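Local coordinates for protein alpha-rhamnosidase (PDB 6I60) that probably hydrolyses terminal non-reducing alpha-L-rhamnose residues from alpha-L-rhamnosides, at residues T79-I84 and S130-F135; L512-A517 and A569-Q574; Y580-H585 and A645-K650; I767-T772 and Y831-G836. One frame throughout, in Å; residues are numbered along the deposited sequence.

Interaction 1: residues T79-I84 and S130-F135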
loop_
_atom_site.group_PDB
_atom_site.type_symbol
_atom_site.label_atom_id
_atom_site.label_comp_id
_atom_site.label_asym_id
_atom_site.label_seq_id
_atom_site.Cartn_x
_atom_site.Cartn_y
_atom_site.Cartn_z
ATOM N N THR A 79 -31.873 8.793 -19.178
ATOM C CA THR A 79 -31.235 9.942 -19.808
ATOM C C THR A 79 -29.932 9.557 -20.502
ATOM O O THR A 79 -29.678 9.990 -21.632
ATOM C CB THR A 79 -30.990 11.033 -18.761
ATOM O OG1 THR A 79 -32.205 11.757 -18.530
ATOM C CG2 THR A 79 -29.914 11.996 -19.216
ATOM N N ILE A 80 -29.101 8.739 -19.849
ATOM C CA ILE A 80 -27.817 8.373 -20.441
ATOM C C ILE A 80 -28.012 7.482 -21.658
ATOM O O ILE A 80 -27.186 7.488 -22.581
ATOM C CB ILE A 80 -26.905 7.704 -19.393
ATOM C CG1 ILE A 80 -25.487 7.561 -19.943
ATOM C CG2 ILE A 80 -27.447 6.346 -18.976
ATOM C CD1 ILE A 80 -24.422 7.960 -18.970
ATOM N N ASN A 81 -29.100 6.718 -21.702
ATOM C CA ASN A 81 -29.341 5.841 -22.841
ATOM C C ASN A 81 -29.804 6.592 -24.081
ATOM O O ASN A 81 -30.229 5.950 -25.049
ATOM C CB ASN A 81 -30.362 4.767 -22.462
ATOM C CG ASN A 81 -29.804 3.759 -21.474
ATOM O OD1 ASN A 81 -28.601 3.497 -21.448
ATOM N ND2 ASN A 81 -30.680 3.187 -20.656
ATOM N N ASP A 82 -29.731 7.923 -24.074
ATOM C CA ASP A 82 -30.068 8.740 -25.231
ATOM C C ASP A 82 -28.860 9.483 -25.791
ATOM O O ASP A 82 -29.029 10.361 -26.645
ATOM C CB ASP A 82 -31.177 9.731 -24.873
ATOM C CG ASP A 82 -32.542 9.267 -25.339
ATOM O OD1 ASP A 82 -33.441 9.110 -24.485
ATOM O OD2 ASP A 82 -32.715 9.057 -26.559
ATOM N N ASN A 83 -27.652 9.155 -25.327
ATOM C CA ASN A 83 -26.410 9.744 -25.837
ATOM C C ASN A 83 -26.391 11.263 -25.667
ATOM O O ASN A 83 -25.893 11.994 -26.525
ATOM C CB ASN A 83 -26.172 9.362 -27.302
ATOM C CG ASN A 83 -26.485 7.906 -27.586
ATOM O OD1 ASN A 83 -25.837 7.005 -27.056
ATOM N ND2 ASN A 83 -27.483 7.668 -28.430
ATOM N N ILE A 84 -26.928 11.744 -24.547
ATOM C CA ILE A 84 -26.964 13.171 -24.258
ATOM C C ILE A 84 -26.110 13.455 -23.029
ATOM O O ILE A 84 -26.062 12.665 -22.080
ATOM C CB ILE A 84 -28.406 13.687 -24.054
ATOM C CG1 ILE A 84 -28.990 13.174 -22.737
ATOM C CG2 ILE A 84 -29.290 13.290 -25.223
ATOM C CD1 ILE A 84 -28.984 14.214 -21.642
ATOM N N SER A 130 -19.465 2.201 -24.160
ATOM C CA SER A 130 -19.215 1.223 -23.117
ATOM C C SER A 130 -20.494 0.943 -22.332
ATOM O O SER A 130 -21.506 1.638 -22.463
ATOM C CB SER A 130 -18.123 1.720 -22.173
ATOM O OG SER A 130 -18.633 2.714 -21.302
ATOM N N VAL A 131 -20.442 -0.101 -21.506
ATOM C CA VAL A 131 -21.560 -0.404 -20.625
ATOM C C VAL A 131 -21.678 0.693 -19.575
ATOM O O VAL A 131 -20.672 1.169 -19.031
ATOM C CB VAL A 131 -21.376 -1.791 -19.985
ATOM C CG1 VAL A 131 -22.198 -1.916 -18.712
ATOM C CG2 VAL A 131 -21.757 -2.881 -20.978
ATOM N N VAL A 132 -22.914 1.117 -19.304
ATOM C CA VAL A 132 -23.153 2.219 -18.378
ATOM C C VAL A 132 -22.593 1.865 -17.008
ATOM O O VAL A 132 -22.997 0.872 -16.390
ATOM C CB VAL A 132 -24.649 2.543 -18.305
ATOM C CG1 VAL A 132 -24.928 3.524 -17.177
ATOM C CG2 VAL A 132 -25.132 3.094 -19.637
ATOM N N ASN A 133 -21.652 2.674 -16.529
ATOM C CA ASN A 133 -21.103 2.534 -15.193
ATOM C C ASN A 133 -21.764 3.551 -14.263
ATOM O O ASN A 133 -22.659 4.303 -14.656
ATOM C CB ASN A 133 -19.583 2.693 -15.217
ATOM C CG ASN A 133 -18.862 1.365 -15.352
ATOM O OD1 ASN A 133 -18.971 0.688 -16.375
ATOM N ND2 ASN A 133 -18.125 0.983 -14.313
ATOM N N THR A 134 -21.313 3.576 -13.012
ATOM C CA THR A 134 -21.995 4.354 -11.989
ATOM C C THR A 134 -20.996 4.797 -10.932
ATOM O O THR A 134 -20.116 4.027 -10.542
ATOM C CB THR A 134 -23.124 3.531 -11.348
ATOM O OG1 THR A 134 -24.256 3.507 -12.226
ATOM C CG2 THR A 134 -23.541 4.108 -10.002
ATOM N N PHE A 135 -21.125 6.046 -10.488
ATOM C CA PHE A 135 -20.423 6.513 -9.300
ATOM C C PHE A 135 -21.381 7.356 -8.473
ATOM O O PHE A 135 -22.083 8.214 -9.017
ATOM C CB PHE A 135 -19.156 7.307 -9.658
ATOM C CG PHE A 135 -19.413 8.566 -10.439
ATOM C CD1 PHE A 135 -19.564 8.526 -11.816
ATOM C CD2 PHE A 135 -19.471 9.794 -9.799
ATOM C CE1 PHE A 135 -19.788 9.683 -12.536
ATOM C CE2 PHE A 135 -19.695 10.956 -10.514
ATOM C CZ PHE A 135 -19.852 10.900 -11.883
#
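V132 meets I80 with both its methyl groups and N81 with CG2 alone. The nearest apolar pair is I80 CG2 against V132 CG2 at 4.0 Å. V132 CG1 is 4.2 Å from I80 CG2. The two side chains run side by side with their ends pointing opposite ways. N81 comes in across V132 at about a right angle, and its OD1 stops 3.9 Å from V132 CG2. V132 CG2 is placed there by a first torsion that sets CG1 anti to the backbone N (chi1 171°) and CG2 beside that N.

I80 is the last residue of helix 77-80. A type I turn from I80 to N83 carries the chain off the helix, with N83 N bonded to I80 O at 3.2 Å. K116 NZ, from strand 112-120, also bonds to I80 O. V132 comes just before strand 133-137, which pairs with strand 112-120. Both segments belong to the Rha78A-like N-terminal immunoglobulin domain. The contact joins the short helix after strand 68-74 to the start of another strand of the same sheet. It is small and rests on van der Waals contact, methyl on methyl and amide oxygen on methyl, with little directional preference.

Interaction 2: residues L512-A517 and A569-Q574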
loop_
_atom_site.group_PDB
_atom_site.type_symbol
_atom_site.label_atom_id
_atom_site.label_comp_id
_atom_site.label_asym_id
_atom_site.label_seq_id
_atom_site.Cartn_x
_atom_site.Cartn_y
_atom_site.Cartn_z
ATOM N N LEU A 512 11.168 3.363 0.071
ATOM C CA LEU A 512 12.072 2.396 -0.545
ATOM C C LEU A 512 11.334 1.172 -1.071
ATOM O O LEU A 512 11.816 0.516 -2.002
ATOM C CB LEU A 512 13.144 1.971 0.456
ATOM C CG LEU A 512 14.126 3.064 0.880
ATOM C CD1 LEU A 512 14.821 2.674 2.169
ATOM C CD2 LEU A 512 15.138 3.341 -0.223
ATOM N N SER A 513 10.180 0.839 -0.494
ATOM C CA SER A 513 9.404 -0.314 -0.927
ATOM C C SER A 513 8.199 0.073 -1.776
ATOM O O SER A 513 7.364 -0.785 -2.074
ATOM C CB SER A 513 8.953 -1.138 0.283
ATOM O OG SER A 513 8.047 -0.416 1.100
ATOM N N ALA A 514 8.098 1.341 -2.182
ATOM C CA ALA A 514 6.937 1.774 -2.953
ATOM C C ALA A 514 6.944 1.174 -4.355
ATOM O O ALA A 514 5.887 0.831 -4.892
ATOM C CB ALA A 514 6.887 3.300 -3.017
ATOM N N GLU A 515 8.127 1.041 -4.962
ATOM C CA GLU A 515 8.203 0.465 -6.301
ATOM C C GLU A 515 7.840 -1.014 -6.299
ATOM O O GLU A 515 7.232 -1.504 -7.259
ATOM C CB GLU A 515 9.602 0.670 -6.882
ATOM C CG GLU A 515 9.726 0.304 -8.353
ATOM C CD GLU A 515 11.080 0.668 -8.933
ATOM O OE1 GLU A 515 12.107 0.338 -8.305
ATOM O OE2 GLU A 515 11.116 1.284 -10.019
ATOM N N GLU A 516 8.193 -1.738 -5.234
ATOM C CA GLU A 516 7.848 -3.154 -5.162
ATOM C C GLU A 516 6.343 -3.348 -5.026
ATOM O O GLU A 516 5.757 -4.197 -5.708
ATOM C CB GLU A 516 8.583 -3.812 -3.994
ATOM C CG GLU A 516 7.939 -5.095 -3.492
ATOM C CD GLU A 516 7.004 -4.859 -2.319
ATOM O OE1 GLU A 516 5.853 -5.343 -2.369
ATOM O OE2 GLU A 516 7.417 -4.186 -1.353
ATOM N N ALA A 517 5.703 -2.566 -4.152
ATOM C CA ALA A 517 4.268 -2.715 -3.929
ATOM C C ALA A 517 3.474 -2.397 -5.189
ATOM O O ALA A 517 2.454 -3.039 -5.472
ATOM C CB ALA A 517 3.826 -1.818 -2.773
ATOM N N ALA A 569 4.728 10.223 -5.186
ATOM C CA ALA A 569 3.935 10.946 -6.174
ATOM C C ALA A 569 4.492 10.747 -7.579
ATOM O O ALA A 569 3.729 10.567 -8.535
ATOM C CB ALA A 569 3.876 12.430 -5.819
ATOM N N TRP A 570 5.820 10.773 -7.723
ATOM C CA TRP A 570 6.423 10.510 -9.026
ATOM C C TRP A 570 6.179 9.074 -9.471
ATOM O O TRP A 570 6.058 8.811 -10.673
ATOM C CB TRP A 570 7.921 10.809 -8.985
ATOM C CG TRP A 570 8.636 10.464 -10.253
ATOM C CD1 TRP A 570 9.361 9.336 -10.505
ATOM C CD2 TRP A 570 8.694 11.252 -11.448
ATOM N NE1 TRP A 570 9.867 9.372 -11.783
ATOM C CE2 TRP A 570 9.472 10.538 -12.383
ATOM C CE3 TRP A 570 8.164 12.492 -11.819
ATOM C CZ2 TRP A 570 9.733 11.024 -13.663
ATOM C CZ3 TRP A 570 8.425 12.972 -13.091
ATOM C CH2 TRP A 570 9.202 12.239 -13.997
ATOM N N TYR A 571 6.105 8.138 -8.522
ATOM C CA TYR A 571 5.791 6.756 -8.870
ATOM C C TYR A 571 4.380 6.639 -9.431
ATOM O O TYR A 571 4.142 5.874 -10.374
ATOM C CB TYR A 571 5.958 5.855 -7.646
ATOM C CG TYR A 571 7.382 5.411 -7.389
ATOM C CD1 TYR A 571 8.317 5.382 -8.417
ATOM C CD2 TYR A 571 7.790 5.022 -6.120
ATOM C CE1 TYR A 571 9.618 4.977 -8.186
ATOM C CE2 TYR A 571 9.090 4.618 -5.881
ATOM C CZ TYR A 571 9.998 4.597 -6.917
ATOM O OH TYR A 571 11.292 4.194 -6.683
ATOM N N LEU A 572 3.434 7.395 -8.868
ATOM C CA LEU A 572 2.057 7.345 -9.347
ATOM C C LEU A 572 1.938 7.854 -10.778
ATOM O O LEU A 572 1.056 7.408 -11.521
ATOM C CB LEU A 572 1.152 8.153 -8.419
ATOM C CG LEU A 572 0.992 7.594 -7.005
ATOM C CD1 LEU A 572 -0.061 8.374 -6.235
ATOM C CD2 LEU A 572 0.642 6.114 -7.056
ATOM N N TYR A 573 2.808 8.780 -11.183
ATOM C CA TYR A 573 2.811 9.237 -12.566
ATOM C C TYR A 573 3.611 8.305 -13.468
ATOM O O TYR A 573 3.280 8.157 -14.649
ATOM C CB TYR A 573 3.366 10.662 -12.651
ATOM C CG TYR A 573 3.625 11.126 -14.065
ATOM C CD1 TYR A 573 2.573 11.414 -14.925
ATOM C CD2 TYR A 573 4.919 11.266 -14.547
ATOM C CE1 TYR A 573 2.802 11.832 -16.224
ATOM C CE2 TYR A 573 5.158 11.686 -15.843
ATOM C CZ TYR A 573 4.094 11.966 -16.677
ATOM O OH TYR A 573 4.320 12.381 -17.968
ATOM N N GLN A 574 4.650 7.662 -12.931
ATOM C CA GLN A 574 5.503 6.812 -13.755
ATOM C C GLN A 574 4.803 5.510 -14.127
ATOM O O GLN A 574 4.860 5.078 -15.284
ATOM C CB GLN A 574 6.816 6.526 -13.024
ATOM C CG GLN A 574 7.717 5.507 -13.711
ATOM C CD GLN A 574 8.935 5.135 -12.875
ATOM O OE1 GLN A 574 8.860 5.053 -11.648
ATOM N NE2 GLN A 574 10.064 4.906 -13.540
#
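A514 and E515 meet the ring of Y571, which carries the whole contact from helix 564-576. The first kind of interaction is van der Waals contact. The methyl of A514 meets an aromatic edge: A514 CB lies near the ring plane, 3.7 Å from Y571 CD2 and 3.8 Å from Y571 CE2. E515 adds its CB, 3.9 Å from Y571 CZ. The backbone of E515 also takes part, with E515 N 3.8 Å from Y571 CE2 in an oblique approach. With CG anti to the carbonyl carbon (chi1 -83°), the Y571 ring reaches across to the first turn of helix 514-520.

The second kind of interaction is polar and runs through third parties. The E515 chain is extended and crosses Y571 at about a right angle. Its carboxylate is turned only 23° from the ring plane. R765 NH2 is shared: it forms a salt bridge with E515 OE1 and a hydrogen bond with Y571 OH. E515 OE2 is bonded to Y575 OH, one turn after Y571. Replacing Y571 by an alanine would probably leave R765 without its hydroxyl partner and open a gap beside A514.

Both helices belong to the six-hairpin glycosidase domain, an (alpha/alpha)6 barrel in this family. All three touching residues are buried. The chemistry implies a divided role for the tyrosine: its ring edge fills space between the helices, while its hydroxyl joins E515 on the arginine of a third helix.

Interaction 3: residues Y580-H585 and A645-K650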
loop_
_atom_site.group_PDB
_atom_site.type_symbol
_atom_site.label_atom_id
_atom_site.label_comp_id
_atom_site.label_asym_id
_atom_site.label_seq_id
_atom_site.Cartn_x
_atom_site.Cartn_y
_atom_site.Cartn_z
ATOM N N TYR A 580 -2.252 14.288 -12.704
ATOM C CA TYR A 580 -3.065 15.148 -11.851
ATOM C C TYR A 580 -2.587 15.125 -10.406
ATOM O O TYR A 580 -2.660 16.149 -9.716
ATOM C CB TYR A 580 -4.530 14.726 -11.936
ATOM C CG TYR A 580 -5.080 14.743 -13.342
ATOM C CD1 TYR A 580 -5.428 13.564 -13.986
ATOM C CD2 TYR A 580 -5.249 15.939 -14.027
ATOM C CE1 TYR A 580 -5.931 13.575 -15.273
ATOM C CE2 TYR A 580 -5.750 15.960 -15.313
ATOM C CZ TYR A 580 -6.091 14.776 -15.931
ATOM O OH TYR A 580 -6.592 14.791 -17.214
ATOM N N VAL A 581 -2.099 13.976 -9.929
ATOM C CA VAL A 581 -1.567 13.912 -8.573
ATOM C C VAL A 581 -0.276 14.708 -8.451
ATOM O O VAL A 581 0.130 15.061 -7.337
ATOM C CB VAL A 581 -1.354 12.449 -8.143
ATOM C CG1 VAL A 581 -0.040 11.913 -8.687
ATOM C CG2 VAL A 581 -1.397 12.333 -6.627
ATOM N N LEU A 582 0.379 15.009 -9.573
ATOM C CA LEU A 582 1.567 15.854 -9.535
ATOM C C LEU A 582 1.200 17.323 -9.372
ATOM O O LEU A 582 1.887 18.060 -8.657
ATOM C CB LEU A 582 2.402 15.642 -10.799
ATOM C CG LEU A 582 3.112 14.290 -10.920
ATOM C CD1 LEU A 582 4.132 14.320 -12.045
ATOM C CD2 LEU A 582 3.772 13.904 -9.605
ATOM N N GLU A 583 0.120 17.767 -10.022
ATOM C CA GLU A 583 -0.325 19.148 -9.862
ATOM C C GLU A 583 -0.988 19.374 -8.510
ATOM O O GLU A 583 -0.846 20.453 -7.923
ATOM C CB GLU A 583 -1.292 19.529 -10.984
ATOM C CG GLU A 583 -0.956 18.930 -12.341
ATOM C CD GLU A 583 -2.025 19.214 -13.383
ATOM O OE1 GLU A 583 -1.707 19.169 -14.592
ATOM O OE2 GLU A 583 -3.181 19.481 -12.991
ATOM N N GLU A 584 -1.709 18.373 -8.001
ATOM C CA GLU A 584 -2.430 18.534 -6.743
ATOM C C GLU A 584 -1.486 18.737 -5.563
ATOM O O GLU A 584 -1.841 19.431 -4.602
ATOM C CB GLU A 584 -3.332 17.321 -6.511
ATOM C CG GLU A 584 -4.102 17.344 -5.207
ATOM C CD GLU A 584 -4.807 16.032 -4.934
ATOM O OE1 GLU A 584 -5.173 15.784 -3.764
ATOM O OE2 GLU A 584 -4.995 15.251 -5.892
ATOM N N HIS A 585 -0.284 18.157 -5.614
ATOM C CA HIS A 585 0.681 18.256 -4.525
ATOM C C HIS A 585 1.930 19.041 -4.920
ATOM O O HIS A 585 2.941 18.982 -4.212
ATOM C CB HIS A 585 1.075 16.862 -4.035
ATOM C CG HIS A 585 -0.022 16.135 -3.320
ATOM N ND1 HIS A 585 -0.376 16.415 -2.018
ATOM C CD2 HIS A 585 -0.837 15.131 -3.724
ATOM C CE1 HIS A 585 -1.365 15.619 -1.652
ATOM N NE2 HIS A 585 -1.663 14.831 -2.669
ATOM N N ALA A 645 8.238 19.952 -12.943
ATOM C CA ALA A 645 7.950 21.311 -13.391
ATOM C C ALA A 645 7.889 21.389 -14.910
ATOM O O ALA A 645 6.997 22.038 -15.469
ATOM C CB ALA A 645 8.999 22.280 -12.845
ATOM N N LYS A 646 8.828 20.733 -15.596
ATOM C CA LYS A 646 8.805 20.734 -17.054
ATOM C C LYS A 646 7.575 20.019 -17.592
ATOM O O LYS A 646 7.046 20.403 -18.644
ATOM C CB LYS A 646 10.077 20.088 -17.601
ATOM C CG LYS A 646 10.168 20.094 -19.118
ATOM C CD LYS A 646 11.576 19.787 -19.592
ATOM C CE LYS A 646 11.788 20.257 -21.020
ATOM N NZ LYS A 646 11.013 21.495 -21.315
ATOM N N LEU A 647 7.100 18.988 -16.887
ATOM C CA LEU A 647 5.906 18.273 -17.324
ATOM C C LEU A 647 4.673 19.164 -17.271
ATOM O O LEU A 647 3.849 19.146 -18.191
ATOM C CB LEU A 647 5.697 17.030 -16.462
ATOM C CG LEU A 647 6.587 15.828 -16.766
ATOM C CD1 LEU A 647 6.623 14.879 -15.575
ATOM C CD2 LEU A 647 6.100 15.119 -18.018
ATOM N N LEU A 648 4.526 19.946 -16.200
ATOM C CA LEU A 648 3.357 20.799 -16.036
ATOM C C LEU A 648 3.458 22.110 -16.806
ATOM O O LEU A 648 2.482 22.865 -16.834
ATOM C CB LEU A 648 3.126 21.096 -14.552
ATOM C CG LEU A 648 3.113 19.881 -13.622
ATOM C CD1 LEU A 648 2.699 20.280 -12.214
ATOM C CD2 LEU A 648 2.193 18.802 -14.168
ATOM N N GLY A 649 4.601 22.397 -17.424
ATOM C CA GLY A 649 4.765 23.606 -18.203
ATOM C C GLY A 649 5.345 24.792 -17.466
ATOM O O GLY A 649 5.351 25.897 -18.019
ATOM N N LYS A 650 5.833 24.604 -16.240
ATOM C CA LYS A 650 6.433 25.691 -15.467
ATOM C C LYS A 650 7.889 25.842 -15.898
ATOM O O LYS A 650 8.800 25.272 -15.298
ATOM C CB LYS A 650 6.318 25.416 -13.972
ATOM C CG LYS A 650 4.982 24.820 -13.551
ATOM C CD LYS A 650 4.544 25.356 -12.195
ATOM C CE LYS A 650 3.159 24.852 -11.814
ATOM N NZ LYS A 650 2.491 25.756 -10.833
#
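L648 lays its forked end over the aliphatic part of E583. L648 CD2 is 3.6 Å from E583 CG, and L648 CD1 is 3.9 Å from E583 CG. The two side chains cross obliquely. Both methyls of the leucine rest on the glutamate stem. L648 CG stands anti to the carbonyl carbon (chi1 -50°), which sends the fork toward helix 580-584. There L648 CD1 also comes within 4.0 Å of E583 CA. The E583 chain runs on extended past the leucine, with E583 OE1 3.9 Å from L648 CD2. The other oxygen, E583 OE2, makes a weak hydrogen bond to a bound triethylene glycol, probably from the crystallisation liquor.

A second, looser pair lies alongside. L582 CD1 and L647 CD1 are 4.4 Å apart, and both leucines also pack on Y573 of helix 564-576. L648 itself touches Y586 of helix 586-599. Swapping L648 for a serine is likely to bare the E583 stem and leave a gap between the two helices.

Helix 626-648 ends at L648, in a Schellman motif. K650 N bonds to A645 O at 2.9 Å, and G649 N bonds weakly to K646 O. G649 has positive phi, and a side chain at these angles would run into the carbonyl O of L648. The contact joins two helices of the six-hairpin domain near their ends. E583 serves both ways: its methylenes pack on the leucine, and OE2 turns to a polar partner.

Interaction 4: residues I767-T772 and Y831-G836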
loop_
_atom_site.group_PDB
_atom_site.type_symbol
_atom_site.label_atom_id
_atom_site.label_comp_id
_atom_site.label_asym_id
_atom_site.label_seq_id
_atom_site.Cartn_x
_atom_site.Cartn_y
_atom_site.Cartn_z
ATOM N N ILE A 767 21.649 -0.578 -5.323
ATOM C CA ILE A 767 22.877 -1.282 -5.680
ATOM C C ILE A 767 22.637 -2.259 -6.828
ATOM O O ILE A 767 23.480 -2.399 -7.721
ATOM C CB ILE A 767 23.470 -1.989 -4.447
ATOM C CG1 ILE A 767 24.752 -2.734 -4.824
ATOM C CG2 ILE A 767 22.456 -2.934 -3.824
ATOM C CD1 ILE A 767 25.791 -2.755 -3.726
ATOM N N PHE A 768 21.488 -2.940 -6.836
ATOM C CA PHE A 768 21.237 -3.925 -7.883
ATOM C C PHE A 768 21.055 -3.258 -9.239
ATOM O O PHE A 768 21.515 -3.781 -10.261
ATOM C CB PHE A 768 20.014 -4.770 -7.530
ATOM C CG PHE A 768 20.204 -5.627 -6.318
ATOM C CD1 PHE A 768 20.889 -6.826 -6.404
ATOM C CD2 PHE A 768 19.708 -5.230 -5.089
ATOM C CE1 PHE A 768 21.071 -7.617 -5.287
ATOM C CE2 PHE A 768 19.885 -6.017 -3.969
ATOM C CZ PHE A 768 20.568 -7.212 -4.068
ATOM N N ASP A 769 20.387 -2.102 -9.269
ATOM C CA ASP A 769 20.201 -1.388 -10.527
ATOM C C ASP A 769 21.501 -0.764 -11.021
ATOM O O ASP A 769 21.702 -0.637 -12.234
ATOM C CB ASP A 769 19.123 -0.316 -10.367
ATOM C CG ASP A 769 17.728 -0.904 -10.258
ATOM O OD1 ASP A 769 17.400 -1.813 -11.050
ATOM O OD2 ASP A 769 16.956 -0.454 -9.384
ATOM N N VAL A 770 22.391 -0.371 -10.108
ATOM C CA VAL A 770 23.653 0.239 -10.517
ATOM C C VAL A 770 24.521 -0.777 -11.253
ATOM O O VAL A 770 25.048 -0.496 -12.336
ATOM C CB VAL A 770 24.387 0.836 -9.300
ATOM C CG1 VAL A 770 25.872 0.981 -9.594
ATOM C CG2 VAL A 770 23.788 2.184 -8.925
ATOM N N LEU A 771 24.678 -1.974 -10.681
ATOM C CA LEU A 771 25.469 -3.005 -11.347
ATOM C C LEU A 771 24.824 -3.455 -12.651
ATOM O O LEU A 771 25.531 -3.765 -13.616
ATOM C CB LEU A 771 25.673 -4.205 -10.418
ATOM C CG LEU A 771 25.975 -3.918 -8.947
ATOM C CD1 LEU A 771 25.774 -5.169 -8.104
ATOM C CD2 LEU A 771 27.382 -3.372 -8.776
ATOM N N THR A 772 23.491 -3.492 -12.705
ATOM C CA THR A 772 22.820 -3.909 -13.931
ATOM C C THR A 772 22.979 -2.868 -15.031
ATOM O O THR A 772 23.168 -3.218 -16.203
ATOM C CB THR A 772 21.341 -4.177 -13.653
ATOM O OG1 THR A 772 21.218 -5.088 -12.553
ATOM C CG2 THR A 772 20.668 -4.776 -14.880
ATOM N N TYR A 831 11.369 -8.027 -11.166
ATOM C CA TYR A 831 10.452 -7.724 -12.259
ATOM C C TYR A 831 11.167 -7.036 -13.417
ATOM O O TYR A 831 11.007 -7.431 -14.577
ATOM C CB TYR A 831 9.308 -6.844 -11.753
ATOM C CG TYR A 831 8.213 -7.580 -11.014
ATOM C CD1 TYR A 831 8.291 -7.786 -9.645
ATOM C CD2 TYR A 831 7.092 -8.052 -11.685
ATOM C CE1 TYR A 831 7.288 -8.451 -8.963
ATOM C CE2 TYR A 831 6.084 -8.718 -11.012
ATOM C CZ TYR A 831 6.188 -8.914 -9.652
ATOM O OH TYR A 831 5.190 -9.574 -8.977
ATOM N N ARG A 832 11.965 -6.007 -13.115
ATOM C CA ARG A 832 12.504 -5.138 -14.155
ATOM C C ARG A 832 13.749 -5.712 -14.824
ATOM O O ARG A 832 14.023 -5.384 -15.984
ATOM C CB ARG A 832 12.827 -3.761 -13.571
ATOM C CG ARG A 832 11.675 -3.104 -12.823
ATOM C CD ARG A 832 12.070 -1.742 -12.256
ATOM N NE ARG A 832 13.515 -1.610 -12.082
ATOM C CZ ARG A 832 14.272 -0.733 -12.736
ATOM N NH1 ARG A 832 13.725 0.100 -13.613
ATOM N NH2 ARG A 832 15.579 -0.689 -12.514
ATOM N N VAL A 833 14.518 -6.549 -14.129
ATOM C CA VAL A 833 15.797 -7.046 -14.634
ATOM C C VAL A 833 15.744 -8.547 -14.914
ATOM O O VAL A 833 15.952 -8.980 -16.049
ATOM C CB VAL A 833 16.951 -6.692 -13.669
ATOM C CG1 VAL A 833 18.222 -7.427 -14.063
ATOM C CG2 VAL A 833 17.179 -5.192 -13.662
ATOM N N ILE A 834 15.471 -9.357 -13.889
ATOM C CA ILE A 834 15.461 -10.809 -14.065
ATOM C C ILE A 834 14.390 -11.211 -15.071
ATOM O O ILE A 834 14.672 -11.862 -16.083
ATOM C CB ILE A 834 15.263 -11.518 -12.714
ATOM C CG1 ILE A 834 16.523 -11.381 -11.857
ATOM C CG2 ILE A 834 14.911 -12.987 -12.923
ATOM C CD1 ILE A 834 16.513 -12.239 -10.617
ATOM N N ALA A 835 13.142 -10.825 -14.807
ATOM C CA ALA A 835 12.088 -11.001 -15.799
ATOM C C ALA A 835 12.317 -10.081 -16.993
ATOM O O ALA A 835 12.437 -10.540 -18.136
ATOM C CB ALA A 835 10.723 -10.742 -15.163
ATOM N N GLY A 836 12.385 -8.775 -16.743
ATOM C CA GLY A 836 12.817 -7.834 -17.755
ATOM C C GLY A 836 11.738 -6.949 -18.345
ATOM O O GLY A 836 11.767 -6.662 -19.544
#
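D769 and R832 form a salt bridge between two helices. R832 NH2 donates to D769 OD1 at 2.6 Å, but the bond is bent, 147° at the hydrogen, and counts as weak. OD1 sits at the edge of the guanidinium, near its plane. The carboxylate plane stands almost perpendicular to that group, at 88°, so the ion pair rests mainly on one oxygen. R832 NH2 to D769 OD2 is 3.4 Å. D769 OD2 has a long, weak ion pair with R765 NH1. A kink midway along the R832 chain turns its guanidinium to the aspartate.

The hydroxyl of T772 is satisfied within its own helix and beyond. T772 OG1 donates to F768 O at 2.7 Å and also bonds to W829 NE1. F768 O receives T772 N as well, from the opposite face of its carbonyl plane. This leaves the methyl for the contact. T772 CG2 meets V833 CG1 and V833 CG2, each at 3.7 Å, tip to tip.

Further along, G836 N bonds to Y831 O at 2.9 Å, closing a wider pi-type turn. G836 has positive phi and ends helix 826-835.

The axes of the two helical segments come no closer than 11.2 Å and cross at 48°. One ion pair and one methyl contact span the distance between the axes. Both helices lie in the six-hairpin glycosidase domain, an (alpha/alpha)6 barrel in this family.

Overall arrangement
From the N terminus, the four contacts follow in series, and none nests in or crosses another. Interaction 1 closes a loop of 45 residues, with strands and no helix, in the immunoglobulin domain. It stands apart, with its nearest atoms about 15 Å from those of interaction 3. Interactions 2, 3 and 4 close loops of 51, 59 and 58 residues within the six-hairpin domain. Interactions 2 and 3 touch: W570 and Y573 pack on L647, and helix 564-576 is followed directly by helix 580-584. Interaction 2 also reaches interaction 4, where E515 lies against R832. R765, one turn before D769, binds E515 and Y571 and pairs only weakly with D769. Interactions 3 and 4 do not touch.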